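Local coordinates for HTPA Reductase (Selaginella moellendorffii, PDB 5U5N) that reduces 4-hydroxy-tetrahydrodipicolinate (HTPA) with a nicotinamide cofactor, probably giving tetrahydrodipicolinate for lysine synthesis, and is built as a dimer, at the interface of chains A and B. Coordinates in Å, arbitrary orientation; residue numbers count along the deposited sequence, not the author numbering. Chains: chain A/B, HTPA Reductase.

Contact 1: the interface of chains A and B. Residues chain A 136, 232-234; chain B 136, 232-234.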
loop_
_atom_site.group_PDB
_atom_site.type_symbol
_atom_site.label_atom_id
_atom_site.label_comp_id
_atom_site.label_asym_id
_atom_site.label_seq_id
_atom_site.Cartn_x
_atom_site.Cartn_y
_atom_site.Cartn_z
ATOM N N PHE A 136 -4.100 -2.714 4.979
ATOM C CA PHE A 136 -2.747 -2.747 4.432
ATOM C C PHE A 136 -2.419 -4.118 3.863
ATOM O O PHE A 136 -1.883 -4.228 2.757
ATOM C CB PHE A 136 -1.703 -2.401 5.500
ATOM C CG PHE A 136 -0.303 -2.713 5.087
ATOM C CD1 PHE A 136 0.264 -1.999 4.009
ATOM C CD2 PHE A 136 0.454 -3.704 5.724
ATOM C CE1 PHE A 136 1.559 -2.267 3.578
ATOM C CE2 PHE A 136 1.768 -3.956 5.304
ATOM C CZ PHE A 136 2.315 -3.243 4.217
ATOM N N GLU A 232 10.612 0.686 2.375
ATOM C CA GLU A 232 10.389 0.247 3.733
ATOM C C GLU A 232 8.919 0.485 4.102
ATOM O O GLU A 232 8.399 1.585 3.890
ATOM C CB GLU A 232 11.358 0.926 4.682
ATOM C CG GLU A 232 11.225 0.463 6.144
ATOM C CD GLU A 232 12.142 1.215 7.081
ATOM O OE1 GLU A 232 11.894 2.429 7.331
ATOM O OE2 GLU A 232 13.159 0.610 7.490
ATOM N N PHE A 233 8.266 -0.560 4.633
ATOM C CA PHE A 233 6.910 -0.461 5.121
ATOM C C PHE A 233 6.891 -0.941 6.568
ATOM O O PHE A 233 7.475 -1.984 6.878
ATOM C CB PHE A 233 5.911 -1.300 4.327
ATOM C CG PHE A 233 6.013 -1.153 2.863
ATOM C CD1 PHE A 233 5.929 0.084 2.252
ATOM C CD2 PHE A 233 6.183 -2.265 2.070
ATOM C CE1 PHE A 233 6.076 0.206 0.883
ATOM C CE2 PHE A 233 6.338 -2.151 0.705
ATOM C CZ PHE A 233 6.278 -0.922 0.105
ATOM N N LYS A 234 6.245 -0.155 7.431
ATOM C CA LYS A 234 6.056 -0.473 8.826
ATOM C C LYS A 234 4.601 -0.357 9.230
ATOM O O LYS A 234 3.911 0.587 8.807
ATOM C CB LYS A 234 6.798 0.495 9.723
ATOM C CG LYS A 234 8.279 0.334 9.725
ATOM C CD LYS A 234 8.915 1.265 10.736
ATOM C CE LYS A 234 10.409 1.042 10.699
ATOM N NZ LYS A 234 11.104 2.142 11.428
ATOM N N PHE B 136 3.813 0.758 -5.829
ATOM C CA PHE B 136 3.500 1.270 -4.486
ATOM C C PHE B 136 2.395 2.339 -4.550
ATOM O O PHE B 136 1.454 2.332 -3.761
ATOM C CB PHE B 136 4.720 1.881 -3.783
ATOM C CG PHE B 136 4.351 2.710 -2.565
ATOM C CD1 PHE B 136 3.730 2.116 -1.442
ATOM C CD2 PHE B 136 4.552 4.084 -2.548
ATOM C CE1 PHE B 136 3.371 2.892 -0.337
ATOM C CE2 PHE B 136 4.194 4.855 -1.442
ATOM C CZ PHE B 136 3.613 4.260 -0.332
ATOM N N GLU B 232 4.309 3.557 8.574
ATOM C CA GLU B 232 5.358 4.312 7.905
ATOM C C GLU B 232 5.714 3.616 6.602
ATOM O O GLU B 232 5.944 2.400 6.590
ATOM C CB GLU B 232 6.576 4.489 8.819
ATOM C CG GLU B 232 7.662 5.358 8.244
ATOM C CD GLU B 232 8.943 5.306 9.064
ATOM O OE1 GLU B 232 9.695 4.324 8.905
ATOM O OE2 GLU B 232 9.241 6.265 9.822
ATOM N N PHE B 233 5.723 4.382 5.506
ATOM C CA PHE B 233 6.035 3.888 4.189
ATOM C C PHE B 233 7.123 4.811 3.620
ATOM O O PHE B 233 7.007 6.050 3.662
ATOM C CB PHE B 233 4.819 3.943 3.264
ATOM C CG PHE B 233 3.595 3.300 3.810
ATOM C CD1 PHE B 233 3.620 1.990 4.259
ATOM C CD2 PHE B 233 2.410 4.001 3.912
ATOM C CE1 PHE B 233 2.468 1.409 4.781
ATOM C CE2 PHE B 233 1.261 3.407 4.402
ATOM C CZ PHE B 233 1.289 2.125 4.851
ATOM N N LYS B 234 8.172 4.193 3.081
ATOM C CA LYS B 234 9.279 4.891 2.433
ATOM C C LYS B 234 9.557 4.282 1.074
ATOM O O LYS B 234 9.515 3.041 0.907
ATOM C CB LYS B 234 10.573 4.729 3.203
ATOM C CG LYS B 234 10.637 5.502 4.466
ATOM C CD LYS B 234 11.981 5.367 5.160
ATOM C CE LYS B 234 11.828 6.187 6.448
ATOM N NZ LYS B 234 13.026 6.286 7.329
#
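A:Phe233 and B:Phe233 meet on the two-fold axis of the dimer, where strand 229-238 of each chain pairs antiparallel with its copy. Their side chains cross at about a right angle. The rings meet through their CD1 atoms, A:Phe233 CD1 3.6 Å from B:Phe233 CD1. In A:Phe233 the ring carbon CG lies opposite the carbonyl carbon (chi1 -48°), which directs the ring towards the helix of the partner. There A:Phe233 CE1 reaches B:Phe136 CD1 at 3.8 Å, and the two side chains run past each other in opposite senses. B:Phe233 meets A:Phe136 in the same way.

A:Glu232 and B:Glu232 are buried about as much as the phenylalanines. Their backbones carry the strand pairing. A:Lys234 N gives a bond of 2.7 Å to B:Glu232 O, and A:Glu232 N gives one of 3.0 Å to B:Lys234 O. The twin bonds complete the set.

Beyond the backbone, the carboxylates come together with their planes 10° apart, A:Glu232 OE1 3.3 Å from B:Glu232 OE1. A:Lys234 runs extended beside B:Glu232 and forms a loose salt bridge, NZ to OE1 at 3.6 Å. The two lysines would probably offset the charge of the paired carboxylates.

The phenylalanines lie on the side of the joined sheet that faces helix 131-146 of both chains. The glutamates and lysines lie on its opposite side.

Contact 2: the interface of chains A and B. Residues chain A 131-132, 273-274; chain B 146-148, 150.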
loop_
_atom_site.group_PDB
_atom_site.type_symbol
_atom_site.label_atom_id
_atom_site.label_comp_id
_atom_site.label_asym_id
_atom_site.label_seq_id
_atom_site.Cartn_x
_atom_site.Cartn_y
_atom_site.Cartn_z
ATOM N N LYS A 131 -8.443 -3.020 12.021
ATOM C CA LYS A 131 -8.880 -2.848 10.634
ATOM C C LYS A 131 -7.865 -2.154 9.735
ATOM O O LYS A 131 -7.833 -2.441 8.553
ATOM C CB LYS A 131 -10.249 -2.160 10.505
ATOM C CG LYS A 131 -10.239 -0.654 10.556
ATOM C CD LYS A 131 -11.619 -0.101 10.278
ATOM C CE LYS A 131 -11.496 1.400 10.020
ATOM N NZ LYS A 131 -12.812 2.013 9.769
ATOM N N GLN A 132 -7.053 -1.260 10.285
ATOM C CA GLN A 132 -6.057 -0.551 9.449
ATOM C C GLN A 132 -4.963 -1.509 9.013
ATOM O O GLN A 132 -4.423 -1.384 7.888
ATOM C CB GLN A 132 -5.469 0.659 10.183
ATOM C CG GLN A 132 -6.457 1.814 10.345
ATOM C CD GLN A 132 -7.523 1.572 11.427
ATOM O OE1 GLN A 132 -7.395 0.639 12.239
ATOM N NE2 GLN A 132 -8.566 2.422 11.443
ATOM N N LEU A 273 -14.373 -2.696 6.044
ATOM C CA LEU A 273 -13.516 -1.678 5.389
ATOM C C LEU A 273 -14.181 -1.129 4.112
ATOM O O LEU A 273 -14.219 0.065 3.889
ATOM C CB LEU A 273 -12.134 -2.259 5.097
ATOM C CG LEU A 273 -11.250 -2.425 6.332
ATOM C CD1 LEU A 273 -10.100 -3.389 6.087
ATOM C CD2 LEU A 273 -10.705 -1.093 6.835
ATOM N N GLU A 274 -14.734 -2.033 3.315
ATOM C CA GLU A 274 -15.448 -1.684 2.085
ATOM C C GLU A 274 -16.664 -0.791 2.327
ATOM O O GLU A 274 -16.989 0.028 1.498
ATOM C CB GLU A 274 -15.870 -2.938 1.309
ATOM C CG GLU A 274 -14.747 -3.659 0.579
ATOM C CD GLU A 274 -15.103 -5.091 0.197
ATOM O OE1 GLU A 274 -15.969 -5.700 0.884
ATOM O OE2 GLU A 274 -14.505 -5.645 -0.745
ATOM N N GLN B 146 -10.875 0.555 -2.573
ATOM C CA GLN B 146 -11.551 -0.570 -1.919
ATOM C C GLN B 146 -12.054 -0.147 -0.532
ATOM O O GLN B 146 -13.103 -0.573 -0.128
ATOM C CB GLN B 146 -10.627 -1.789 -1.743
ATOM C CG GLN B 146 -10.219 -2.602 -2.957
ATOM C CD GLN B 146 -11.376 -2.931 -3.843
ATOM O OE1 GLN B 146 -11.350 -2.637 -5.040
ATOM N NE2 GLN B 146 -12.419 -3.514 -3.268
ATOM N N PHE B 147 -11.284 0.651 0.193
ATOM C CA PHE B 147 -11.478 0.885 1.635
ATOM C C PHE B 147 -11.558 2.380 1.963
ATOM O O PHE B 147 -10.773 2.872 2.768
ATOM C CB PHE B 147 -10.334 0.227 2.458
ATOM C CG PHE B 147 -10.022 -1.210 2.074
ATOM C CD1 PHE B 147 -11.043 -2.142 1.933
ATOM C CD2 PHE B 147 -8.705 -1.629 1.856
ATOM C CE1 PHE B 147 -10.757 -3.467 1.564
ATOM C CE2 PHE B 147 -8.427 -2.943 1.480
ATOM C CZ PHE B 147 -9.452 -3.865 1.335
ATOM N N PRO B 148 -12.529 3.106 1.375
ATOM C CA PRO B 148 -12.699 4.559 1.657
ATOM C C PRO B 148 -12.849 4.888 3.138
ATOM O O PRO B 148 -13.511 4.182 3.856
ATOM C CB PRO B 148 -14.000 4.894 0.923
ATOM C CG PRO B 148 -14.752 3.613 0.924
ATOM C CD PRO B 148 -13.688 2.579 0.635
ATOM N N ALA B 150 -10.771 4.478 5.537
ATOM C CA ALA B 150 -10.200 3.478 6.476
ATOM C C ALA B 150 -9.282 4.044 7.541
ATOM O O ALA B 150 -9.177 3.451 8.641
ATOM C CB ALA B 150 -9.500 2.318 5.742
HETATM O O HOH W 1 -13.127 2.020 5.416
#
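A:Leu273 packs on B:Phe147 where helix 269-274 of one subunit meets the turn after helix 131-146 of the other, in the dimer of this DapB-family reductase.

The apolar contacts come first. A:Leu273 CB comes down over the face of the B:Phe147 ring near its CD1 rim, 3.3 Å from B:Phe147 CD1. On the opposite face B:Gln146 CB, from the ring's own chain, sits over the centre, so the ring is held between the two. The far branch of the leucine, A:Leu273 CD2, lies 3.8 Å from the methyl carbon CB of B:Ala150.

A:Gln132 makes a direct polar contact. Its amide nitrogen NE2 gives a hydrogen bond of 3.0 Å to the carbonyl O of B:Ala150. The donor lies nearly along the C=O axis (169°), but the oxygen is 28° out of the amide plane. A bend at chi2 (75°) turns the amide towards B:Ala150. A:Lys131 CE passes the same oxygen, B:Ala150 O, at 3.4 Å. An alanine in place of A:Gln132 has no amide, and the B:Ala150 carbonyl would probably be left without this donor.

A water bridges two backbone carbonyls, 2.7 Å from A:Leu273 O and 2.7 Å from B:Pro148 O.

A:Glu274 CG lies 3.6 Å from the backbone O of B:Gln146. The two side chains run alongside each other in the same direction, with the carboxylate and amide planes strongly turned and no bond between them.

Contact 3: the interface of chains A and B. Residues chain A 150-151, 154, 229, 231; chain B 131-133, 242.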
loop_
_atom_site.group_PDB
_atom_site.type_symbol
_atom_site.label_atom_id
_atom_site.label_comp_id
_atom_site.label_asym_id
_atom_site.label_seq_id
_atom_site.Cartn_x
_atom_site.Cartn_y
_atom_site.Cartn_z
ATOM N N ALA A 150 6.853 -7.742 -9.992
ATOM C CA ALA A 150 7.259 -6.321 -10.075
ATOM C C ALA A 150 8.557 -5.967 -9.354
ATOM O O ALA A 150 9.259 -5.029 -9.772
ATOM C CB ALA A 150 6.140 -5.375 -9.635
ATOM N N PHE A 151 8.884 -6.706 -8.298
ATOM C CA PHE A 151 10.139 -6.527 -7.571
ATOM C C PHE A 151 11.118 -7.690 -7.809
ATOM O O PHE A 151 12.055 -7.916 -7.033
ATOM C CB PHE A 151 9.841 -6.361 -6.090
ATOM C CG PHE A 151 9.108 -5.094 -5.756
ATOM C CD1 PHE A 151 7.740 -4.978 -5.963
ATOM C CD2 PHE A 151 9.788 -4.020 -5.216
ATOM C CE1 PHE A 151 7.082 -3.806 -5.662
ATOM C CE2 PHE A 151 9.131 -2.861 -4.874
ATOM C CZ PHE A 151 7.779 -2.748 -5.107
ATOM N N TYR A 154 14.829 -8.094 -6.434
ATOM C CA TYR A 154 15.019 -7.332 -5.194
ATOM C C TYR A 154 15.261 -8.287 -4.044
ATOM O O TYR A 154 14.943 -9.461 -4.153
ATOM C CB TYR A 154 13.813 -6.439 -4.884
ATOM C CG TYR A 154 13.786 -5.132 -5.656
ATOM C CD1 TYR A 154 13.931 -5.098 -7.046
ATOM C CD2 TYR A 154 13.605 -3.911 -4.989
ATOM C CE1 TYR A 154 13.907 -3.868 -7.752
ATOM C CE2 TYR A 154 13.582 -2.704 -5.677
ATOM C CZ TYR A 154 13.728 -2.687 -7.060
ATOM O OH TYR A 154 13.710 -1.474 -7.741
ATOM N N VAL A 229 17.823 1.328 -4.645
ATOM C CA VAL A 229 16.392 1.519 -4.351
ATOM C C VAL A 229 16.038 0.791 -3.066
ATOM O O VAL A 229 16.256 -0.406 -2.976
ATOM C CB VAL A 229 15.485 1.004 -5.490
ATOM C CG1 VAL A 229 14.019 1.357 -5.225
ATOM C CG2 VAL A 229 15.943 1.558 -6.836
ATOM N N PHE A 231 12.794 0.363 -0.355
ATOM C CA PHE A 231 11.413 0.495 0.115
ATOM C C PHE A 231 11.327 -0.036 1.533
ATOM O O PHE A 231 11.902 -1.081 1.853
ATOM C CB PHE A 231 10.433 -0.316 -0.718
ATOM C CG PHE A 231 10.148 0.255 -2.068
ATOM C CD1 PHE A 231 11.002 0.012 -3.139
ATOM C CD2 PHE A 231 8.974 0.960 -2.298
ATOM C CE1 PHE A 231 10.727 0.507 -4.392
ATOM C CE2 PHE A 231 8.707 1.469 -3.574
ATOM C CZ PHE A 231 9.586 1.248 -4.607
ATOM N N LYS B 131 9.166 1.634 -12.065
ATOM C CA LYS B 131 7.999 0.756 -12.000
ATOM C C LYS B 131 7.659 0.236 -10.576
ATOM O O LYS B 131 6.499 0.040 -10.270
ATOM C CB LYS B 131 8.117 -0.393 -12.987
ATOM C CG LYS B 131 8.866 -1.623 -12.496
ATOM C CD LYS B 131 8.814 -2.736 -13.523
ATOM C CE LYS B 131 9.689 -3.876 -13.059
ATOM N NZ LYS B 131 9.746 -5.032 -13.971
ATOM N N GLN B 132 8.654 0.047 -9.724
ATOM C CA GLN B 132 8.432 -0.380 -8.349
ATOM C C GLN B 132 7.749 0.731 -7.547
ATOM O O GLN B 132 6.906 0.472 -6.638
ATOM C CB GLN B 132 9.742 -0.796 -7.667
ATOM C CG GLN B 132 10.348 -2.097 -8.231
ATOM C CD GLN B 132 11.025 -1.917 -9.600
ATOM O OE1 GLN B 132 11.253 -0.796 -10.038
ATOM N NE2 GLN B 132 11.364 -3.009 -10.258
ATOM N N VAL B 133 8.136 1.968 -7.826
ATOM C CA VAL B 133 7.466 3.137 -7.254
ATOM C C VAL B 133 6.033 3.226 -7.810
ATOM O O VAL B 133 5.101 3.504 -7.059
ATOM C CB VAL B 133 8.272 4.439 -7.433
ATOM C CG1 VAL B 133 7.441 5.674 -7.053
ATOM C CG2 VAL B 133 9.595 4.361 -6.670
ATOM N N ILE B 242 16.751 2.852 -11.374
ATOM C CA ILE B 242 15.344 2.412 -11.367
ATOM C C ILE B 242 14.554 2.928 -12.578
ATOM O O ILE B 242 13.696 2.216 -13.116
ATOM C CB ILE B 242 14.616 2.797 -10.059
ATOM C CG1 ILE B 242 13.327 1.985 -9.905
ATOM C CG2 ILE B 242 14.327 4.303 -9.976
ATOM C CD1 ILE B 242 12.508 2.350 -8.674
#
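B:Gln132 pushes into an aromatic pocket of chain A formed by A:Phe151, A:Tyr154 and A:Phe231, part of the dimer contact of this DapB-family reductase. It starts from the beginning of helix 131-146.

Its CB sits between two rings, 3.5 Å from A:Phe151 CE2 and 3.7 Å from A:Phe231 CE1. The next carbon, CG, lies over the face of the A:Phe151 ring, 3.8 Å from its centroid, as a CH-pi contact. CG also lies 3.6 Å from A:Tyr154 CZ. The chain then bends at chi2 (75°), which brings the amide beside A:Tyr154, its plane 21° from that of the ring. B:Gln132 CD is 3.3 Å from the phenol oxygen A:Tyr154 OH. At the tip, NE2 bonds to the carbonyl O of A:Ala150. A leucine in place of B:Gln132 has no amide to give, so the A:Ala150 carbonyl would probably be left without its mate.

The rings of chain A support one another. A:Tyr154 CD2 and A:Phe231 CD1 lie at the edge of A:Phe151.

Beside the pocket, A:Phe231 CZ touches B:Val133 CG2 at 3.7 Å. A:Val229 and B:Ile242 cross at about a right angle, CG2 against CB at 3.7 Å.

Contact 4: the interface of chains A and B. Residues chain A 238, 241-242; chain B 226, 228-229.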
loop_
_atom_site.group_PDB
_atom_site.type_symbol
_atom_site.label_atom_id
_atom_site.label_comp_id
_atom_site.label_asym_id
_atom_site.label_seq_id
_atom_site.Cartn_x
_atom_site.Cartn_y
_atom_site.Cartn_z
ATOM N N CYS A 238 0.649 -0.629 19.456
ATOM C CA CYS A 238 0.946 -0.618 20.858
ATOM C C CYS A 238 -0.377 -0.920 21.590
ATOM O O CYS A 238 -1.355 -0.195 21.395
ATOM C CB CYS A 238 1.473 0.750 21.312
ATOM S SG CYS A 238 3.183 1.164 20.854
ATOM N N SER A 241 -5.827 -0.749 21.644
ATOM C CA SER A 241 -6.759 0.248 21.167
ATOM C C SER A 241 -7.179 0.036 19.708
ATOM O O SER A 241 -8.348 0.241 19.398
ATOM C CB SER A 241 -6.227 1.667 21.433
ATOM O OG SER A 241 -6.397 2.475 20.311
ATOM N N ILE A 242 -6.282 -0.448 18.839
ATOM C CA ILE A 242 -6.667 -0.666 17.433
ATOM C C ILE A 242 -7.744 -1.752 17.311
ATOM O O ILE A 242 -8.608 -1.663 16.436
ATOM C CB ILE A 242 -5.464 -1.005 16.514
ATOM C CG1 ILE A 242 -5.847 -0.839 15.036
ATOM C CG2 ILE A 242 -4.897 -2.388 16.771
ATOM C CD1 ILE A 242 -4.757 -1.179 14.063
ATOM N N ASP B 226 -4.917 8.418 19.035
ATOM C CA ASP B 226 -4.350 8.176 20.359
ATOM C C ASP B 226 -2.839 7.918 20.345
ATOM O O ASP B 226 -2.228 7.707 21.394
ATOM C CB ASP B 226 -5.123 7.067 21.079
ATOM C CG ASP B 226 -4.968 5.671 20.452
ATOM O OD1 ASP B 226 -4.314 5.480 19.376
ATOM O OD2 ASP B 226 -5.544 4.739 21.096
ATOM N N THR B 228 -1.235 5.315 19.355
ATOM C CA THR B 228 -0.835 3.914 19.568
ATOM C C THR B 228 -0.645 3.114 18.281
ATOM O O THR B 228 -0.113 1.990 18.360
ATOM C CB THR B 228 -1.841 3.135 20.456
ATOM O OG1 THR B 228 -3.106 3.072 19.799
ATOM C CG2 THR B 228 -1.969 3.790 21.795
ATOM N N VAL B 229 -1.099 3.633 17.134
ATOM C CA VAL B 229 -0.911 2.958 15.848
ATOM C C VAL B 229 -0.081 3.861 14.933
ATOM O O VAL B 229 -0.448 5.018 14.684
ATOM C CB VAL B 229 -2.249 2.656 15.147
ATOM C CG1 VAL B 229 -2.035 1.808 13.901
ATOM C CG2 VAL B 229 -3.226 1.967 16.100
HETATM O O HOH W 2 -3.328 -0.045 19.362
#
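A:Ser241 and B:Asp226 make a short side-chain bond at one end of the two-fold interface of this DapB-family dimer. The hydroxyl A:Ser241 OG donates to the carboxylate oxygen B:Asp226 OD2 at 2.5 Å. It arrives on the syn side, 18° out of the carboxylate plane. The serine chi1 of 135° lies well away from a staggered value, so some strain is possible. A second contact of OG, to B:Thr228 OG1, is weak.

The backbone adds a second link. A:Cys238 N, at the end of strand 229-238, gives a bond of 2.9 Å to B:Thr228 O. The valine B:Val229 and the isoleucine A:Ile242 cross next to it.

In the next shell, B:Asp226 is held by its own chain. Its other oxygen, OD1, accepts from B:Thr228 N at 3.1 Å and from B:Thr228 OG1 at 2.7 Å. Both donors come from one face of the carboxylate plane. This clasp would probably limit the turning of the carboxylate and point OD2 at the serine.

A water joins the two chains. It lies 2.8 Å from A:Cys238 O, 3.0 Å from A:Ile242 N and 3.2 Å from B:Thr228 OG1. It thus ties the strand end and the first turn of helix 241-259 to the threonine.

Contact 1 lies at the two-fold axis, with contact 3 about 13 Å away, contact 2 about 17 Å and contact 4 about 18 Å, between centres of C-alpha atoms. Contacts 3 and 4 are about 30 Å apart. Strand 229-238 runs through contacts 1, 3 and 4, and helix 131-146 through contacts 1, 2 and 3. Contacts 2 and 3 share the glutamine-alanine bond with the chains exchanged. Contacts 3 and 4 share the valine-isoleucine pair likewise. One interface of paired strands and flanking helices holds this plant enzyme as a dimer.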